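Mitogen activated protein kinase, putative (Leishmania donovani, PDB 4QNY) probably transfers the gamma-phosphate of ATP to serine or threonine residues of protein substrates, as mitogen-activated protein kinases do. Local coordinates at residues A65-K73 with C167-E175; I83-T91 with F101-E109. All coordinates share one frame; numbering follows the deposited sequence. Where two conformers were deposited one is given.

Interaction 1: residues A65-K73 with C167-E175; sequences AKRILREIK and CDFGLAKEE. With MG (magnesium ion), chain C; ANP (phosphoaminophosphonic acid-adenylate ester), chain D.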
loop_
_atom_site.group_PDB
_atom_site.type_symbol
_atom_site.label_atom_id
_atom_site.label_comp_id
_atom_site.label_asym_id
_atom_site.label_seq_id
_atom_site.Cartn_x
_atom_site.Cartn_y
_atom_site.Cartn_z
ATOM N N ALA A 65 16.157 8.572 -2.313
ATOM C CA ALA A 65 15.778 9.937 -1.971
ATOM C C ALA A 65 14.691 10.467 -2.901
ATOM O O ALA A 65 13.837 11.248 -2.485
ATOM C CB ALA A 65 16.997 10.847 -2.006
ATOM N N LYS A 66 14.726 10.045 -4.161
ATOM C CA LYS A 66 13.708 10.457 -5.120
ATOM C C LYS A 66 12.363 9.819 -4.782
ATOM O O LYS A 66 11.309 10.397 -5.044
ATOM C CB LYS A 66 14.127 10.092 -6.547
ATOM C CG LYS A 66 15.196 11.004 -7.135
ATOM C CD LYS A 66 15.752 10.449 -8.440
ATOM C CE LYS A 66 14.762 10.597 -9.585
ATOM N NZ LYS A 66 14.714 11.992 -10.107
ATOM N N ARG A 67 12.408 8.628 -4.191
ATOM C CA ARG A 67 11.194 7.931 -3.788
ATOM C C ARG A 67 10.499 8.638 -2.630
ATOM O O ARG A 67 9.274 8.762 -2.614
ATOM C CB ARG A 67 11.504 6.486 -3.395
ATOM C CG ARG A 67 11.823 5.568 -4.559
ATOM C CD ARG A 67 12.023 4.140 -4.080
ATOM N NE ARG A 67 12.374 3.236 -5.168
ATOM C CZ ARG A 67 12.649 1.946 -5.007
ATOM N NH1 ARG A 67 12.959 1.195 -6.055
ATOM N NH2 ARG A 67 12.613 1.406 -3.796
ATOM N N ILE A 68 11.281 9.098 -1.658
ATOM C CA ILE A 68 10.704 9.739 -0.483
ATOM C C ILE A 68 10.159 11.120 -0.850
ATOM O O ILE A 68 9.149 11.551 -0.304
ATOM C CB ILE A 68 11.729 9.841 0.684
ATOM C CG1 ILE A 68 11.007 10.029 2.020
ATOM C CG2 ILE A 68 12.752 10.946 0.452
ATOM C CD1 ILE A 68 10.219 8.814 2.461
ATOM N N LEU A 69 10.806 11.791 -1.800
ATOM C CA LEU A 69 10.353 13.101 -2.253
ATOM C C LEU A 69 8.989 12.991 -2.920
ATOM O O LEU A 69 8.101 13.812 -2.686
ATOM C CB LEU A 69 11.365 13.721 -3.220
ATOM C CG LEU A 69 10.929 15.015 -3.912
ATOM C CD1 LEU A 69 10.686 16.119 -2.895
ATOM C CD2 LEU A 69 11.955 15.449 -4.947
ATOM N N ARG A 70 8.833 11.966 -3.751
ATOM C CA ARG A 70 7.571 11.712 -4.431
ATOM C C ARG A 70 6.471 11.370 -3.430
ATOM O O ARG A 70 5.321 11.770 -3.599
ATOM C CB ARG A 70 7.730 10.583 -5.452
ATOM C CG ARG A 70 6.439 10.197 -6.156
ATOM C CD ARG A 70 6.644 9.035 -7.116
ATOM N NE ARG A 70 7.409 9.422 -8.299
ATOM C CZ ARG A 70 7.639 8.619 -9.334
ATOM N NH1 ARG A 70 7.161 7.382 -9.334
ATOM N NH2 ARG A 70 8.344 9.053 -10.369
ATOM N N GLU A 71 6.836 10.637 -2.381
ATOM C CA GLU A 71 5.877 10.223 -1.361
ATOM C C GLU A 71 5.287 11.422 -0.620
ATOM O O GLU A 71 4.079 11.485 -0.392
ATOM C CB GLU A 71 6.532 9.263 -0.366
ATOM C CG GLU A 71 5.588 8.754 0.714
ATOM C CD GLU A 71 6.263 7.805 1.686
ATOM O OE1 GLU A 71 7.369 7.315 1.374
ATOM O OE2 GLU A 71 5.688 7.550 2.765
ATOM N N ILE A 72 6.144 12.367 -0.246
ATOM C CA ILE A 72 5.693 13.587 0.417
ATOM C C ILE A 72 4.813 14.412 -0.517
ATOM O O ILE A 72 3.774 14.933 -0.105
ATOM C CB ILE A 72 6.884 14.442 0.906
ATOM C CG1 ILE A 72 7.362 13.948 2.270
ATOM C CG2 ILE A 72 6.499 15.909 1.016
ATOM C CD1 ILE A 72 8.669 13.218 2.228
ATOM N N LYS A 73 5.228 14.518 -1.776
ATOM C CA LYS A 73 4.459 15.250 -2.776
ATOM C C LYS A 73 3.063 14.660 -2.948
ATOM O O LYS A 73 2.080 15.392 -3.052
ATOM C CB LYS A 73 5.189 15.256 -4.121
ATOM C CG LYS A 73 6.300 16.287 -4.224
ATOM C CD LYS A 73 6.742 16.460 -5.669
ATOM C CE LYS A 73 7.546 17.736 -5.856
ATOM N NZ LYS A 73 7.823 18.007 -7.295
ATOM N N CYS A 167 -2.011 4.331 3.205
ATOM C CA CYS A 167 -0.744 5.018 3.434
ATOM C C CYS A 167 0.395 4.403 2.622
ATOM O O CYS A 167 0.175 3.508 1.805
ATOM C CB CYS A 167 -0.386 4.998 4.923
ATOM S SG CYS A 167 0.066 3.370 5.571
ATOM N N ASP A 168 1.604 4.911 2.859
ATOM C CA ASP A 168 2.835 4.406 2.246
ATOM C C ASP A 168 2.838 4.535 0.721
ATOM O O ASP A 168 2.625 3.559 0.002
ATOM C CB ASP A 168 3.069 2.945 2.647
ATOM C CG ASP A 168 4.507 2.501 2.436
ATOM O OD1 ASP A 168 5.238 3.164 1.672
ATOM O OD2 ASP A 168 4.907 1.482 3.037
ATOM N N PHE A 169 3.099 5.746 0.238
ATOM C CA PHE A 169 3.252 5.985 -1.192
ATOM C C PHE A 169 4.726 5.954 -1.586
ATOM O O PHE A 169 5.157 6.693 -2.470
ATOM C CB PHE A 169 2.630 7.327 -1.585
ATOM C CG PHE A 169 1.137 7.376 -1.422
ATOM C CD1 PHE A 169 0.301 6.988 -2.456
ATOM C CD2 PHE A 169 0.570 7.812 -0.237
ATOM C CE1 PHE A 169 -1.073 7.032 -2.310
ATOM C CE2 PHE A 169 -0.804 7.858 -0.085
ATOM C CZ PHE A 169 -1.626 7.468 -1.124
ATOM N N GLY A 170 5.492 5.091 -0.925
ATOM C CA GLY A 170 6.927 5.019 -1.134
ATOM C C GLY A 170 7.350 4.319 -2.412
ATOM O O GLY A 170 8.483 4.473 -2.863
ATOM N N LEU A 171 6.442 3.544 -2.995
ATOM C CA LEU A 171 6.739 2.826 -4.230
ATOM C C LEU A 171 5.771 3.200 -5.345
ATOM O O LEU A 171 5.657 2.486 -6.341
ATOM C CB LEU A 171 6.697 1.314 -3.997
ATOM C CG LEU A 171 7.895 0.681 -3.289
ATOM C CD1 LEU A 171 7.673 -0.813 -3.107
ATOM C CD2 LEU A 171 9.173 0.943 -4.068
ATOM N N ALA A 172 5.080 4.322 -5.174
ATOM C CA ALA A 172 4.062 4.748 -6.127
ATOM C C ALA A 172 4.651 5.027 -7.507
ATOM O O ALA A 172 5.766 5.537 -7.630
ATOM C CB ALA A 172 3.333 5.971 -5.607
ATOM N N LYS A 173 3.878 4.688 -8.535
ATOM C CA LYS A 173 4.316 4.806 -9.916
ATOM C C LYS A 173 3.387 5.607 -10.803
ATOM O O LYS A 173 2.231 5.818 -10.459
ATOM C CB LYS A 173 4.487 3.425 -10.522
ATOM C CG LYS A 173 5.863 2.951 -10.330
ATOM C CD LYS A 173 6.769 4.155 -10.487
ATOM C CE LYS A 173 8.133 3.775 -10.852
ATOM N NZ LYS A 173 8.078 3.873 -12.333
ATOM N N GLU A 174 3.900 6.045 -11.951
ATOM C CA GLU A 174 3.084 6.704 -12.967
ATOM C C GLU A 174 2.164 5.685 -13.639
ATOM O O GLU A 174 2.517 4.513 -13.766
ATOM C CB GLU A 174 3.978 7.400 -14.002
ATOM C CG GLU A 174 3.290 7.780 -15.308
ATOM C CD GLU A 174 4.083 8.786 -16.119
ATOM O OE1 GLU A 174 4.972 9.450 -15.543
ATOM O OE2 GLU A 174 3.822 8.911 -17.335
ATOM N N GLU A 175 0.979 6.128 -14.052
ATOM C CA GLU A 175 0.032 5.260 -14.745
ATOM C C GLU A 175 0.491 4.949 -16.166
ATOM O O GLU A 175 1.594 4.443 -16.382
ATOM C CB GLU A 175 -1.357 5.902 -14.775
HETATM MG MG MG C . 4.359 0.320 4.750
HETATM P PG ANP D . 8.374 3.520 3.381
HETATM O O1G ANP D . 9.030 4.114 4.588
HETATM O O2G ANP D . 7.582 4.651 2.618
HETATM O O3G ANP D . 9.486 2.940 2.416
HETATM P PB ANP D . 7.167 2.030 5.469
HETATM O O1B ANP D . 8.520 1.930 6.093
HETATM O O2B ANP D . 6.408 0.693 5.713
HETATM N N3B ANP D . 7.301 2.277 3.810
HETATM P PA ANP D . 4.824 3.167 6.415
HETATM O O1A ANP D . 4.168 2.016 5.754
HETATM O O2A ANP D . 4.259 4.518 5.966
HETATM O O3A ANP D . 6.392 3.222 6.116
HETATM O "O5'" ANP D . 4.671 2.982 7.981
HETATM C "C5'" ANP D . 5.000 1.742 8.640
HETATM C "C4'" ANP D . 3.928 1.423 9.653
HETATM O "O4'" ANP D . 3.709 2.562 10.511
HETATM C "C3'" ANP D . 2.554 1.108 9.079
HETATM O "O3'" ANP D . 2.464 -0.256 8.686
HETATM C "C2'" ANP D . 1.631 1.428 10.256
HETATM O "O2'" ANP D . 1.529 0.330 11.157
HETATM C "C1'" ANP D . 2.354 2.605 10.923
HETATM N N9 ANP D . 1.805 3.909 10.567
HETATM C C8 ANP D . 2.149 4.685 9.496
HETATM N N7 ANP D . 1.488 5.819 9.415
HETATM C C5 ANP D . 0.648 5.775 10.517
HETATM C C6 ANP D . -0.317 6.683 11.006
HETATM N N6 ANP D . -0.605 7.848 10.422
HETATM N N1 ANP D . -0.984 6.341 12.132
HETATM C C2 ANP D . -0.701 5.175 12.719
HETATM N N3 ANP D . 0.184 4.244 12.351
HETATM C C4 ANP D . 0.827 4.609 11.237
HETATM O O HOH W 1 2.873 7.944 2.531
HETATM O O HOH W 2 3.973 -0.825 6.411
HETATM O O HOH W 3 4.979 -1.305 3.795
#
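E71 reaches from helix 65-73 across the start of the activation segment, its chain fully extended with CG anti to the backbone N (chi1 -179°), so that CB and CG lie along the F169 carbonyl and the carboxylate comes up beside G170. E71 OE1 ends 3.4 Å from G170 CA and also comes 2.9 Å from ANP O2G. The other oxygen, OE2, accepts a hydrogen from a water 2.9 Å away, which in turn takes the N-H of F169; OE2 is also salt-bridged to K52. The water and K52 hold OE2 in place and probably offset the nearby like charge of D168, whose OD1 is 4.5 Å from OE2. D168 divides its own oxygens: OD2 binds the magnesium ion at 2.1 Å, whereas OD1 uses its anti lone pair to accept from G170 N, closing an Asx turn.

One turn back along the helix, R67 lays its extended side chain past the G170 carbonyl and offers one guanidinium face to L171, whose CD2 sits over the rim, 3.5 Å from NH2. R70 works differently. Its chain bends at chi3 (-71°) and presents an edge: NH1 donates to A172 O at 2.9 Å with an N-H...O angle of 148°, the acceptor lying almost in the guanidinium plane. K173 CD touches the same edge.

The F169 ring turns away from E71 and packs on L74 and L75 of the same helix, meeting H148 edge-to-face. A helix-C glutamate paired with the strand lysine, next to a DFG aspartate that holds the metal, is typical of a protein kinase in the alphaC-in, DFG-in state.

Interaction 2: residues I83-T91 with F101-E109; sequences IIGLRNILT and FYIVMDIME. With ANP (phosphoaminophosphonic acid-adenylate ester), chain D.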
loop_
_atom_site.group_PDB
_atom_site.type_symbol
_atom_site.label_atom_id
_atom_site.label_comp_id
_atom_site.label_asym_id
_atom_site.label_seq_id
_atom_site.Cartn_x
_atom_site.Cartn_y
_atom_site.Cartn_z
ATOM N N ILE A 83 -7.564 8.596 2.395
ATOM C CA ILE A 83 -6.127 8.654 2.151
ATOM C C ILE A 83 -5.476 9.434 3.287
ATOM O O ILE A 83 -5.903 10.545 3.599
ATOM C CB ILE A 83 -5.796 9.316 0.798
ATOM C CG1 ILE A 83 -6.470 8.559 -0.350
ATOM C CG2 ILE A 83 -4.290 9.375 0.583
ATOM C CD1 ILE A 83 -6.310 9.223 -1.701
ATOM N N ILE A 84 -4.455 8.849 3.908
ATOM C CA ILE A 84 -3.831 9.453 5.081
ATOM C C ILE A 84 -3.301 10.854 4.760
ATOM O O ILE A 84 -2.647 11.078 3.738
ATOM C CB ILE A 84 -2.696 8.556 5.648
ATOM C CG1 ILE A 84 -2.252 9.058 7.024
ATOM C CG2 ILE A 84 -1.526 8.444 4.676
ATOM C CD1 ILE A 84 -3.297 8.869 8.104
ATOM N N GLY A 85 -3.627 11.804 5.630
ATOM C CA GLY A 85 -3.336 13.203 5.378
ATOM C C GLY A 85 -1.962 13.646 5.837
ATOM O O GLY A 85 -1.323 12.989 6.658
ATOM N N LEU A 86 -1.512 14.774 5.300
ATOM C CA LEU A 86 -0.219 15.339 5.658
ATOM C C LEU A 86 -0.403 16.588 6.513
ATOM O O LEU A 86 -1.086 17.528 6.109
ATOM C CB LEU A 86 0.585 15.671 4.398
ATOM C CG LEU A 86 2.042 16.090 4.598
ATOM C CD1 LEU A 86 2.862 14.927 5.129
ATOM C CD2 LEU A 86 2.629 16.621 3.299
ATOM N N ARG A 87 0.206 16.596 7.695
ATOM C CA ARG A 87 0.074 17.732 8.603
ATOM C C ARG A 87 1.294 18.648 8.578
ATOM O O ARG A 87 1.157 19.865 8.703
ATOM C CB ARG A 87 -0.184 17.252 10.034
ATOM C CG ARG A 87 -1.625 17.432 10.493
ATOM C CD ARG A 87 -1.701 17.773 11.974
ATOM N NE ARG A 87 -3.047 18.172 12.379
ATOM C CZ ARG A 87 -3.346 18.701 13.561
ATOM N NH1 ARG A 87 -2.393 18.900 14.461
ATOM N NH2 ARG A 87 -4.598 19.036 13.843
ATOM N N ASN A 88 2.482 18.070 8.418
ATOM C CA ASN A 88 3.711 18.861 8.439
ATOM C C ASN A 88 4.921 18.130 7.859
ATOM O O ASN A 88 4.929 16.904 7.751
ATOM C CB ASN A 88 4.021 19.299 9.874
ATOM C CG ASN A 88 4.733 20.636 9.936
ATOM O OD1 ASN A 88 5.429 21.028 8.998
ATOM N ND2 ASN A 88 4.564 21.345 11.046
ATOM N N ILE A 89 5.937 18.904 7.483
ATOM C CA ILE A 89 7.216 18.362 7.029
ATOM C C ILE A 89 8.363 19.039 7.779
ATOM O O ILE A 89 8.696 20.192 7.509
ATOM C CB ILE A 89 7.420 18.555 5.512
ATOM C CG1 ILE A 89 6.261 17.943 4.721
ATOM C CG2 ILE A 89 8.745 17.946 5.072
ATOM C CD1 ILE A 89 6.201 16.435 4.796
ATOM N N LEU A 90 8.964 18.316 8.718
ATOM C CA LEU A 90 10.034 18.869 9.542
ATOM C C LEU A 90 11.409 18.582 8.950
ATOM O O LEU A 90 11.828 17.430 8.858
ATOM C CB LEU A 90 9.954 18.311 10.963
ATOM C CG LEU A 90 8.612 18.475 11.678
ATOM C CD1 LEU A 90 8.691 17.922 13.092
ATOM C CD2 LEU A 90 8.179 19.933 11.689
ATOM N N THR A 91 12.109 19.641 8.558
ATOM C CA THR A 91 13.434 19.520 7.961
ATOM C C THR A 91 14.452 20.398 8.687
ATOM O O THR A 91 14.107 21.472 9.175
ATOM C CB THR A 91 13.402 19.907 6.476
ATOM O OG1 THR A 91 12.778 21.188 6.343
ATOM C CG2 THR A 91 12.615 18.884 5.668
ATOM N N PHE A 101 14.903 13.695 8.332
ATOM C CA PHE A 101 13.764 14.601 8.452
ATOM C C PHE A 101 12.501 13.832 8.831
ATOM O O PHE A 101 12.458 12.605 8.730
ATOM C CB PHE A 101 13.551 15.392 7.154
ATOM C CG PHE A 101 12.876 14.614 6.063
ATOM C CD1 PHE A 101 13.601 13.762 5.250
ATOM C CD2 PHE A 101 11.517 14.758 5.833
ATOM C CE1 PHE A 101 12.984 13.055 4.239
ATOM C CE2 PHE A 101 10.894 14.054 4.826
ATOM C CZ PHE A 101 11.629 13.201 4.026
ATOM N N TYR A 102 11.480 14.559 9.272
ATOM C CA TYR A 102 10.259 13.940 9.780
ATOM C C TYR A 102 9.031 14.228 8.922
ATOM O O TYR A 102 8.825 15.352 8.462
ATOM C CB TYR A 102 9.991 14.401 11.215
ATOM C CG TYR A 102 10.847 13.710 12.250
ATOM C CD1 TYR A 102 10.386 12.582 12.916
ATOM C CD2 TYR A 102 12.115 14.182 12.560
ATOM C CE1 TYR A 102 11.164 11.946 13.864
ATOM C CE2 TYR A 102 12.900 13.552 13.507
ATOM C CZ TYR A 102 12.419 12.434 14.155
ATOM O OH TYR A 102 13.193 11.800 15.098
ATOM N N ILE A 103 8.219 13.197 8.720
ATOM C CA ILE A 103 6.935 13.336 8.047
ATOM C C ILE A 103 5.814 13.276 9.077
ATOM O O ILE A 103 5.679 12.286 9.797
ATOM C CB ILE A 103 6.723 12.237 6.991
ATOM C CG1 ILE A 103 7.838 12.278 5.945
ATOM C CG2 ILE A 103 5.359 12.384 6.335
ATOM C CD1 ILE A 103 7.853 11.078 5.027
ATOM N N VAL A 104 5.016 14.336 9.147
ATOM C CA VAL A 104 3.950 14.420 10.138
ATOM C C VAL A 104 2.580 14.182 9.511
ATOM O O VAL A 104 2.137 14.947 8.654
ATOM C CB VAL A 104 3.955 15.786 10.845
ATOM C CG1 VAL A 104 2.795 15.885 11.819
ATOM C CG2 VAL A 104 5.279 16.003 11.562
ATOM N N MET A 105 1.914 13.117 9.947
ATOM C CA MET A 105 0.622 12.731 9.393
ATOM C C MET A 105 -0.450 12.614 10.471
ATOM O O MET A 105 -0.142 12.585 11.663
ATOM C CB MET A 105 0.739 11.398 8.651
ATOM C CG MET A 105 1.897 11.318 7.676
ATOM S SD MET A 105 2.343 9.610 7.315
ATOM C CE MET A 105 2.911 9.064 8.925
ATOM N N ASP A 106 -1.709 12.544 10.044
ATOM C CA ASP A 106 -2.810 12.255 10.956
ATOM C C ASP A 106 -2.621 10.873 11.571
ATOM O O ASP A 106 -2.008 9.996 10.963
ATOM C CB ASP A 106 -4.156 12.333 10.233
ATOM C CG ASP A 106 -4.522 13.747 9.829
ATOM O OD1 ASP A 106 -4.331 14.670 10.649
ATOM O OD2 ASP A 106 -5.005 13.935 8.693
ATOM N N ILE A 107 -3.145 10.679 12.775
ATOM C CA ILE A 107 -2.966 9.415 13.475
ATOM C C ILE A 107 -4.150 8.472 13.245
ATOM O O ILE A 107 -5.307 8.895 13.218
ATOM C CB ILE A 107 -2.755 9.641 14.997
ATOM C CG1 ILE A 107 -2.398 8.329 15.700
ATOM C CG2 ILE A 107 -3.976 10.294 15.632
ATOM C CD1 ILE A 107 -1.083 7.739 15.251
ATOM N N MET A 108 -3.843 7.195 13.047
ATOM C CA MET A 108 -4.862 6.158 12.972
ATOM C C MET A 108 -4.586 5.122 14.056
ATOM O O MET A 108 -3.448 4.969 14.500
ATOM C CB MET A 108 -4.888 5.513 11.585
ATOM C CG MET A 108 -5.314 6.461 10.470
ATOM S SD MET A 108 -7.056 6.927 10.557
ATOM C CE MET A 108 -7.840 5.386 10.084
ATOM N N GLU A 109 -5.628 4.419 14.484
ATOM C CA GLU A 109 -5.523 3.512 15.624
ATOM C C GLU A 109 -4.602 2.319 15.355
ATOM O O GLU A 109 -3.787 1.960 16.204
ATOM C CB GLU A 109 -6.915 3.024 16.032
ATOM C CG GLU A 109 -7.819 4.135 16.550
ATOM C CD GLU A 109 -9.211 3.651 16.905
ATOM O OE1 GLU A 109 -9.395 2.425 17.062
ATOM O OE2 GLU A 109 -10.122 4.496 17.026
HETATM P PG ANP D . 8.374 3.520 3.381
HETATM O O1G ANP D . 9.030 4.114 4.588
HETATM O O2G ANP D . 7.582 4.651 2.618
HETATM O O3G ANP D . 9.486 2.940 2.416
HETATM P PB ANP D . 7.167 2.030 5.469
HETATM O O1B ANP D . 8.520 1.930 6.093
HETATM O O2B ANP D . 6.408 0.693 5.713
HETATM N N3B ANP D . 7.301 2.277 3.810
HETATM P PA ANP D . 4.824 3.167 6.415
HETATM O O1A ANP D . 4.168 2.016 5.754
HETATM O O2A ANP D . 4.259 4.518 5.966
HETATM O O3A ANP D . 6.392 3.222 6.116
HETATM O "O5'" ANP D . 4.671 2.982 7.981
HETATM C "C5'" ANP D . 5.000 1.742 8.640
HETATM C "C4'" ANP D . 3.928 1.423 9.653
HETATM O "O4'" ANP D . 3.709 2.562 10.511
HETATM C "C3'" ANP D . 2.554 1.108 9.079
HETATM O "O3'" ANP D . 2.464 -0.256 8.686
HETATM C "C2'" ANP D . 1.631 1.428 10.256
HETATM O "O2'" ANP D . 1.529 0.330 11.157
HETATM C "C1'" ANP D . 2.354 2.605 10.923
HETATM N N9 ANP D . 1.805 3.909 10.567
HETATM C C8 ANP D . 2.149 4.685 9.496
HETATM N N7 ANP D . 1.488 5.819 9.415
HETATM C C5 ANP D . 0.648 5.775 10.517
HETATM C C6 ANP D . -0.317 6.683 11.006
HETATM N N6 ANP D . -0.605 7.848 10.422
HETATM N N1 ANP D . -0.984 6.341 12.132
HETATM C C2 ANP D . -0.701 5.175 12.719
HETATM N N3 ANP D . 0.184 4.244 12.351
HETATM C C4 ANP D . 0.827 4.609 11.237
HETATM O O HOH W 4 -6.403 12.030 6.820
#
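The antiparallel hairpin of strands 86-90 and 101-106, at one side of the five-stranded sheet of the kinase N-lobe, runs straight into the hinge that holds adenine. Its regular end is L90 with Y102, a hydrogen-bonded pair whose Y102 N to L90 O bond is 2.9 Å long and nearly straight (168°). Beyond it the register slips at a classic beta bulge: R87 N and N88 N both donate to V104 O, at 2.7 and 3.2 Å, approaching from the same face of its carbonyl plane.

V104 packs on the bulge from the face it shares with N88 and L90. CG1, anti to the backbone N (chi1 177°), rests against R87 CB, while CG2 lies beside N88 CB and L90 CG. On the other face L86 crosses I103 at about a right angle, CD1 meeting CG2 at 3.8 Å, and this side is covered by A76 and I72 of helix 62-77. F101 sets its CB against L90 O, 3.2 Å away, and beside T91 CG2.

Past the bulge the pairing goes on through L86 and M105 and ends in a weak bond from D106 N to G85 O. R87 and D106 attract by charge alone, since D106 OD1 lies well out of the guanidinium plane, 4.1 Å from R87 NE. I84 CD1 packs on the D106 carbonyl and on M108 CG. That carbonyl accepts from ANP N6 at 2.6 Å, and M108 N donates to ANP N1 at 3.1 Å. Paired backbone bonds to the adenine edge, with I84 and M105 alongside, are the signature of a protein kinase hinge.

Overall arrangement
Interactions 1 and 2 grip opposite ends of one nucleotide: 65-73 with 167-175 lies at the phosphates and the magnesium ion, 83-91 with 101-109 at the adenine. Their centres are 14 Å apart, yet they touch through side chains. I72, on the helix of interaction 1, places CD1 3.5 Å from F101 CZ and 3.6 Å from I103 CD1, tying the helix to the hairpin. On the DFG side, C167 CB meets I84 CG2 at 3.6 Å, and F169 CZ lies 3.7 Å from I83 CG2. The pair illustrates how a kinase cleft couples its parts: the helix, the DFG segment and the hairpin that leads into the hinge are joined by apolar contacts.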